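Local structure of FprA (Mycobacterium tuberculosis, 1LQT) at residues V221-I225 and L252-R258; N155-L160 and A205-E211. The protein transfers electrons between NADPH and ferredoxin through a bound FAD, and may supply electrons to P450 systems. All coordinates share one frame; numbering follows the deposited sequence.

In the fold
Both contacts belong to the NADP-binding region of the reductase, built round a parallel sheet in which strand 221-224 lies at one edge and strand 149-153, which leads into interaction 2, lies further in. Interaction 2 (155-160 with 205-211) closes along the chain before interaction 1 (221-225 with 252-258) opens; helix 209-214, begun in interaction 2, is followed by strand 221-224. Their centres are about 15 Å apart, and their nearest atoms, about 6 Å apart, do not touch. Helix 243-256 connects them: its last turn packs on the edge strand in interaction 1, while its Asn248 bonds Phe207 and Thr209. Interaction 2 lines part of the nucleotide site; interaction 1 packs the sheet's edge.

Interaction 1: residues V221-I225 and L252-R258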
loop_
_atom_site.group_PDB
_atom_site.type_symbol
_atom_site.label_atom_id
_atom_site.label_comp_id
_atom_site.label_asym_id
_atom_site.label_seq_id
_atom_site.Cartn_x
_atom_site.Cartn_y
_atom_site.Cartn_z
ATOM N N VAL A 221 -3.075 -26.036 -2.252
ATOM C CA VAL A 221 -2.293 -25.360 -3.263
ATOM C C VAL A 221 -0.895 -25.905 -3.285
ATOM O O VAL A 221 -0.239 -26.029 -2.246
ATOM C CB VAL A 221 -2.181 -23.858 -2.952
ATOM C CG1 VAL A 221 -1.418 -23.113 -4.058
ATOM C CG2 VAL A 221 -3.566 -23.273 -2.750
ATOM N N ASP A 222 -0.441 -26.229 -4.482
ATOM C CA ASP A 222 0.959 -26.546 -4.708
ATOM C C ASP A 222 1.677 -25.373 -5.376
ATOM O O ASP A 222 1.211 -24.777 -6.366
ATOM C CB ASP A 222 1.096 -27.737 -5.588
ATOM C CG ASP A 222 0.675 -29.038 -4.896
ATOM O OD1 ASP A 222 0.512 -29.107 -3.660
ATOM O OD2 ASP A 222 0.499 -30.026 -5.556
ATOM N N VAL A 223 2.854 -25.108 -4.862
ATOM C CA VAL A 223 3.744 -24.113 -5.447
ATOM C C VAL A 223 4.553 -24.827 -6.531
ATOM O O VAL A 223 5.119 -25.882 -6.275
ATOM C CB VAL A 223 4.638 -23.528 -4.391
ATOM C CG1 VAL A 223 5.598 -22.535 -5.015
ATOM C CG2 VAL A 223 3.814 -22.833 -3.345
ATOM N N VAL A 224 4.547 -24.287 -7.737
ATOM C CA VAL A 224 5.171 -24.899 -8.889
ATOM C C VAL A 224 6.282 -23.990 -9.387
ATOM O O VAL A 224 6.033 -22.878 -9.829
ATOM C CB VAL A 224 4.150 -25.140 -10.013
ATOM C CG1 VAL A 224 4.853 -25.727 -11.217
ATOM C CG2 VAL A 224 3.018 -26.023 -9.552
ATOM N N ILE A 225 7.515 -24.493 -9.336
ATOM C CA ILE A 225 8.646 -23.826 -9.951
ATOM C C ILE A 225 9.398 -24.860 -10.760
ATOM O O ILE A 225 9.959 -25.797 -10.203
ATOM C CB ILE A 225 9.581 -23.199 -8.957
ATOM C CG1 ILE A 225 8.796 -22.309 -7.993
ATOM C CG2 ILE A 225 10.670 -22.413 -9.691
ATOM C CD1 ILE A 225 9.647 -21.582 -7.026
ATOM N N LEU A 252 13.148 -21.171 -2.770
ATOM C CA LEU A 252 12.722 -21.476 -4.125
ATOM C C LEU A 252 13.227 -22.851 -4.579
ATOM O O LEU A 252 12.511 -23.571 -5.241
ATOM C CB LEU A 252 13.178 -20.396 -5.107
ATOM C CG LEU A 252 12.586 -19.006 -4.887
ATOM C CD1 LEU A 252 13.134 -18.093 -5.958
ATOM C CD2 LEU A 252 11.060 -18.969 -4.884
ATOM N N ARG A 253 14.478 -23.175 -4.254
ATOM C CA ARG A 253 14.987 -24.498 -4.579
ATOM C C ARG A 253 14.128 -25.574 -3.921
ATOM O O ARG A 253 13.859 -26.618 -4.525
ATOM C CB ARG A 253 16.438 -24.663 -4.136
ATOM C CG ARG A 253 17.465 -23.809 -4.872
ATOM C CD ARG A 253 18.879 -24.282 -4.629
ATOM N NE ARG A 253 19.890 -23.345 -5.080
ATOM C CZ ARG A 253 20.223 -23.158 -6.340
ATOM N NH1 ARG A 253 19.618 -23.844 -7.288
ATOM N NH2 ARG A 253 21.183 -22.289 -6.634
ATOM N N GLY A 254 13.722 -25.342 -2.674
ATOM C CA GLY A 254 12.877 -26.298 -1.998
ATOM C C GLY A 254 11.581 -26.527 -2.757
ATOM O O GLY A 254 11.122 -27.647 -2.899
ATOM N N TYR A 255 10.969 -25.462 -3.234
ATOM C CA TYR A 255 9.736 -25.636 -4.009
ATOM C C TYR A 255 9.983 -26.358 -5.329
ATOM O O TYR A 255 9.186 -27.229 -5.710
ATOM C CB TYR A 255 9.069 -24.286 -4.301
ATOM C CG TYR A 255 8.471 -23.627 -3.075
ATOM C CD1 TYR A 255 7.600 -24.325 -2.250
ATOM C CD2 TYR A 255 8.678 -22.315 -2.807
ATOM C CE1 TYR A 255 7.050 -23.727 -1.136
ATOM C CE2 TYR A 255 8.124 -21.708 -1.683
ATOM C CZ TYR A 255 7.335 -22.435 -0.848
ATOM O OH TYR A 255 6.778 -21.891 0.286
ATOM N N ALA A 256 11.087 -26.028 -6.005
ATOM C CA ALA A 256 11.382 -26.662 -7.274
ATOM C C ALA A 256 11.636 -28.155 -7.116
ATOM O O ALA A 256 11.397 -28.917 -8.062
ATOM C CB ALA A 256 12.565 -25.956 -7.942
ATOM N N ASP A 257 12.073 -28.558 -5.926
ATOM C CA ASP A 257 12.362 -29.976 -5.641
ATOM C C ASP A 257 11.102 -30.820 -5.499
ATOM O O ASP A 257 11.179 -32.051 -5.418
ATOM C CB ASP A 257 13.146 -30.119 -4.336
ATOM C CG ASP A 257 14.572 -29.728 -4.459
ATOM O OD1 ASP A 257 15.073 -29.686 -5.600
ATOM O OD2 ASP A 257 15.269 -29.455 -3.447
ATOM N N ARG A 258 9.950 -30.185 -5.398
ATOM C CA ARG A 258 8.720 -30.939 -5.246
ATOM C C ARG A 258 8.113 -31.223 -6.642
ATOM O O ARG A 258 8.008 -30.337 -7.492
ATOM C CB ARG A 258 7.744 -30.154 -4.395
ATOM C CG ARG A 258 8.211 -29.854 -3.001
ATOM C CD ARG A 258 7.056 -29.601 -2.046
ATOM N NE ARG A 258 6.076 -30.688 -2.148
ATOM C CZ ARG A 258 4.767 -30.561 -1.969
ATOM N NH1 ARG A 258 4.236 -29.386 -1.653
ATOM N NH2 ARG A 258 3.982 -31.625 -2.106
HETATM O O HOH W 1 1.802 -28.285 -1.302
HETATM O O HOH W 2 7.555 -27.042 -7.885
HETATM O O HOH W 3 6.647 -27.036 -4.336
HETATM O O HOH W 4 8.704 -28.311 -10.181
#
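Val223 and Ile225 meet Tyr255 and Leu252 of helix 243-256, and this apolar packing forms the middle of the contact. Val223 lays CG1 over one face of the Tyr255 ring, a CH-pi contact 3.8 Å from the centroid and 20° off the normal. With this methyl anti to the backbone N (chi1 178°), the beta-branched valine also sets CB and CG2 along the ring's CD1-CE1 side. Ile225 is longer: its CD1 reaches Leu252 CD2 at 3.7 Å and also touches Tyr255 CB. The small Ala256 lets the backbones approach, its CA making a CA-H...O contact of 3.4 Å with Ile225 O.

Polar links run through water. Water 3 donates to both Val223 O (2.7 Å) and Tyr255 O, and water 2 joins the same two carbonyls to Ile225 N. Asp222 OD1 and Arg258 NH1, 4.2 Å apart, share water 1, which lies in the guanidinium plane at its edge; Arg261 gives Asp222 a direct salt bridge. The Tyr255 hydroxyl is hydrogen-bonded to Leu212 O.

Apolar side chains thus join the two segments, while bridging waters satisfy backbone groups that do not meet directly.

Interaction 2: residues N155-L160 and A205-E211; sequences NGNVAL and AAFTTLE. With ODP (4-oxo-nicotinamide-adenine dinucleotide phosphate), chain I.
Asn157 reaches from the first turn of helix 157-167 to Thr208, and each part of its side chain has a task. CB lies against the ring of the modified nicotinamide, 3.5 Å from ODP C4N. CG, beside the backbone N (chi1 -73°), turns the amide toward the 205-211 segment. OD1 accepts the Thr208 N-H at 3.0 Å, with the donor tilted 16° from the carbonyl plane, and ND2 donates to Thr208 OG1 at 2.8 Å. ND2 also makes a weak bond to the ribose hydroxyl O2D of ODP. Asparagine suits the place because one short amide both accepts and donates.

Thr208 OG1 in turn donates to Glu211 OE1 at 2.6 Å, from above the carboxylate plane. This bond would restrain the Glu211 carboxylate, whose bent chain brings OE2 to the carboxamide N7N of ODP at 2.9 Å.

Phe207 packs against the 155-160 turn: Asn155 O lies over one ring face, Gly156 O meets an edge, and Leu160 CD2 touches CE1. Asn155 O also accepts Ala206 N at 2.8 Å, tying the two backbones together. Gly156, with no side chain, brings its CA to 3.4 Å from ODP O1N; Val158 N bonds that oxygen, and Asn155 N donates to ODP O3B at 2.9 Å.

A glycine-rich turn leading from a strand into a helix, with backbone amides on the dinucleotide, is characteristic of the Rossmann-type NADP-binding site, with Glu211 added here at the nicotinamide end.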
loop_
_atom_site.group_PDB
_atom_site.type_symbol
_atom_site.label_atom_id
_atom_site.label_comp_id
_atom_site.label_asym_id
_atom_site.label_seq_id
_atom_site.Cartn_x
_atom_site.Cartn_y
_atom_site.Cartn_z
ATOM N N ASN A 155 7.224 -9.332 -9.226
ATOM C CA ASN A 155 7.962 -10.160 -8.282
ATOM C C ASN A 155 8.221 -9.446 -6.961
ATOM O O ASN A 155 9.267 -9.633 -6.355
ATOM C CB ASN A 155 9.288 -10.660 -8.887
ATOM C CG ASN A 155 9.196 -11.936 -9.745
ATOM O OD1 ASN A 155 10.251 -12.351 -10.212
ATOM N ND2 ASN A 155 8.025 -12.516 -9.955
ATOM N N GLY A 156 7.242 -8.668 -6.502
ATOM C CA GLY A 156 7.264 -8.146 -5.160
ATOM C C GLY A 156 6.282 -8.866 -4.264
ATOM O O GLY A 156 5.495 -9.714 -4.702
ATOM N N ASN A 157 6.315 -8.528 -2.985
ATOM C CA ASN A 157 5.442 -9.213 -2.056
ATOM C C ASN A 157 3.965 -8.966 -2.333
ATOM O O ASN A 157 3.148 -9.800 -1.966
ATOM C CB ASN A 157 5.790 -8.822 -0.612
ATOM C CG ASN A 157 7.078 -9.439 -0.123
ATOM O OD1 ASN A 157 7.456 -10.533 -0.504
ATOM N ND2 ASN A 157 7.752 -8.724 0.771
ATOM N N VAL A 158 3.598 -7.853 -2.953
ATOM C CA VAL A 158 2.184 -7.671 -3.245
ATOM C C VAL A 158 1.705 -8.731 -4.249
ATOM O O VAL A 158 0.578 -9.187 -4.206
ATOM C CB VAL A 158 1.873 -6.238 -3.698
ATOM C CG1 VAL A 158 0.412 -6.108 -4.112
ATOM C CG2 VAL A 158 2.208 -5.262 -2.595
ATOM N N ALA A 159 2.579 -9.142 -5.178
ATOM C CA ALA A 159 2.220 -10.206 -6.104
ATOM C C ALA A 159 1.890 -11.499 -5.358
ATOM O O ALA A 159 0.977 -12.214 -5.721
ATOM C CB ALA A 159 3.335 -10.462 -7.099
ATOM N N LEU A 160 2.649 -11.768 -4.299
ATOM C CA LEU A 160 2.353 -12.935 -3.480
ATOM C C LEU A 160 1.023 -12.772 -2.778
ATOM O O LEU A 160 0.259 -13.729 -2.725
ATOM C CB LEU A 160 3.443 -13.162 -2.459
ATOM C CG LEU A 160 4.826 -13.410 -3.013
ATOM C CD1 LEU A 160 5.815 -13.640 -1.872
ATOM C CD2 LEU A 160 4.837 -14.576 -3.982
ATOM N N ALA A 205 14.430 -10.777 -7.613
ATOM C CA ALA A 205 13.084 -10.719 -7.055
ATOM C C ALA A 205 13.069 -9.797 -5.836
ATOM O O ALA A 205 14.029 -9.724 -5.058
ATOM C CB ALA A 205 12.603 -12.070 -6.663
ATOM N N ALA A 206 11.950 -9.095 -5.662
ATOM C CA ALA A 206 11.744 -8.192 -4.532
ATOM C C ALA A 206 11.022 -8.882 -3.366
ATOM O O ALA A 206 10.796 -8.277 -2.321
ATOM C CB ALA A 206 11.020 -6.922 -4.964
ATOM N N PHE A 207 10.664 -10.145 -3.515
ATOM C CA PHE A 207 10.068 -10.923 -2.448
ATOM C C PHE A 207 10.973 -10.980 -1.256
ATOM O O PHE A 207 12.204 -10.948 -1.377
ATOM C CB PHE A 207 9.956 -12.408 -2.872
ATOM C CG PHE A 207 9.181 -12.651 -4.145
ATOM C CD1 PHE A 207 7.930 -12.087 -4.363
ATOM C CD2 PHE A 207 9.675 -13.514 -5.110
ATOM C CE1 PHE A 207 7.241 -12.355 -5.511
ATOM C CE2 PHE A 207 9.001 -13.767 -6.268
ATOM C CZ PHE A 207 7.794 -13.182 -6.474
ATOM N N THR A 208 10.359 -11.172 -0.093
ATOM C CA THR A 208 11.119 -11.474 1.109
ATOM C C THR A 208 10.788 -12.892 1.591
ATOM O O THR A 208 9.853 -13.528 1.140
ATOM C CB THR A 208 10.997 -10.385 2.187
ATOM O OG1 THR A 208 9.621 -10.090 2.431
ATOM C CG2 THR A 208 11.657 -9.097 1.692
ATOM N N THR A 209 11.618 -13.386 2.507
ATOM C CA THR A 209 11.679 -14.824 2.700
ATOM C C THR A 209 10.503 -15.444 3.416
ATOM O O THR A 209 9.990 -16.472 2.999
ATOM C CB THR A 209 12.973 -15.182 3.414
ATOM O OG1 THR A 209 14.100 -14.513 2.808
ATOM C CG2 THR A 209 13.233 -16.683 3.331
ATOM N N LEU A 210 10.053 -14.826 4.506
ATOM C CA LEU A 210 8.920 -15.369 5.230
ATOM C C LEU A 210 7.708 -15.497 4.332
ATOM O O LEU A 210 6.983 -16.492 4.350
ATOM C CB LEU A 210 8.623 -14.516 6.453
ATOM C CG LEU A 210 7.368 -14.929 7.216
ATOM C CD1 LEU A 210 7.496 -16.300 7.819
ATOM C CD2 LEU A 210 7.109 -13.898 8.298
ATOM N N GLU A 211 7.511 -14.493 3.495
ATOM C CA GLU A 211 6.386 -14.469 2.597
ATOM C C GLU A 211 6.476 -15.598 1.572
ATOM O O GLU A 211 5.476 -16.200 1.209
ATOM C CB GLU A 211 6.294 -13.091 1.964
ATOM C CG GLU A 211 5.936 -12.032 3.022
ATOM C CD GLU A 211 7.022 -11.683 4.083
ATOM O OE1 GLU A 211 8.270 -11.843 3.826
ATOM O OE2 GLU A 211 6.634 -11.240 5.229
HETATM O O1X ODP I . 12.533 -5.904 -12.411
HETATM P P2B ODP I . 11.982 -5.210 -11.203
HETATM O O2X ODP I . 12.734 -5.505 -9.922
HETATM O O3X ODP I . 11.795 -3.716 -11.406
HETATM O O2B ODP I . 10.517 -5.869 -11.052
HETATM C C2B ODP I . 9.479 -5.265 -10.286
HETATM C C3B ODP I . 9.189 -5.929 -8.960
HETATM O O3B ODP I . 9.274 -7.341 -9.090
HETATM C C1B ODP I . 8.187 -5.432 -10.998
HETATM N N9A ODP I . 7.974 -4.627 -12.174
HETATM C C8A ODP I . 7.989 -3.259 -12.285
HETATM N N7A ODP I . 7.685 -2.861 -13.507
HETATM C C5A ODP I . 7.455 -4.003 -14.237
HETATM C C4A ODP I . 7.646 -5.106 -13.402
HETATM N N3A ODP I . 7.488 -6.401 -13.772
HETATM C C2A ODP I . 7.140 -6.562 -15.061
HETATM N N1A ODP I . 6.921 -5.547 -15.943
HETATM C C6A ODP I . 7.077 -4.251 -15.537
HETATM N N6A ODP I . 6.784 -3.292 -16.425
HETATM O O4B ODP I . 7.229 -5.089 -10.014
HETATM C C4B ODP I . 7.722 -5.552 -8.748
HETATM C C5B ODP I . 7.526 -4.476 -7.721
HETATM O O5B ODP I . 7.847 -5.020 -6.462
HETATM P PA ODP I . 7.982 -4.049 -5.203
HETATM O O1A ODP I . 8.421 -4.857 -4.068
HETATM O O2A ODP I . 8.765 -2.843 -5.542
HETATM O O3 ODP I . 6.486 -3.521 -5.025
HETATM P PN ODP I . 5.157 -4.173 -4.346
HETATM O O1N ODP I . 5.098 -5.632 -4.584
HETATM O O2N ODP I . 4.069 -3.290 -4.815
HETATM O O5D ODP I . 5.416 -3.981 -2.803
HETATM C C5D ODP I . 5.499 -2.633 -2.273
HETATM C C4D ODP I . 6.206 -2.688 -0.936
HETATM O O4D ODP I . 5.371 -3.211 0.090
HETATM C C1D ODP I . 6.043 -4.295 0.735
HETATM C C2D ODP I . 7.037 -4.762 -0.243
HETATM O O2D ODP I . 7.988 -5.637 0.245
HETATM C C3D ODP I . 7.466 -3.543 -0.971
HETATM O O3D ODP I . 8.505 -2.933 -0.235
HETATM N N1N ODP I . 5.136 -5.208 1.337
HETATM C C2N ODP I . 5.622 -5.998 2.403
HETATM C C3N ODP I . 4.944 -7.125 2.727
HETATM C C7N ODP I . 5.591 -7.920 3.870
HETATM N N7N ODP I . 4.977 -9.026 4.204
HETATM O O7N ODP I . 6.646 -7.472 4.371
HETATM C C4N ODP I . 3.805 -7.582 2.048
HETATM O O99 ODP I . 3.208 -8.671 2.309
HETATM C C5N ODP I . 3.336 -6.753 0.929
HETATM C C6N ODP I . 4.037 -5.577 0.583
HETATM O O HOH W 5 8.443 -6.775 -2.188
#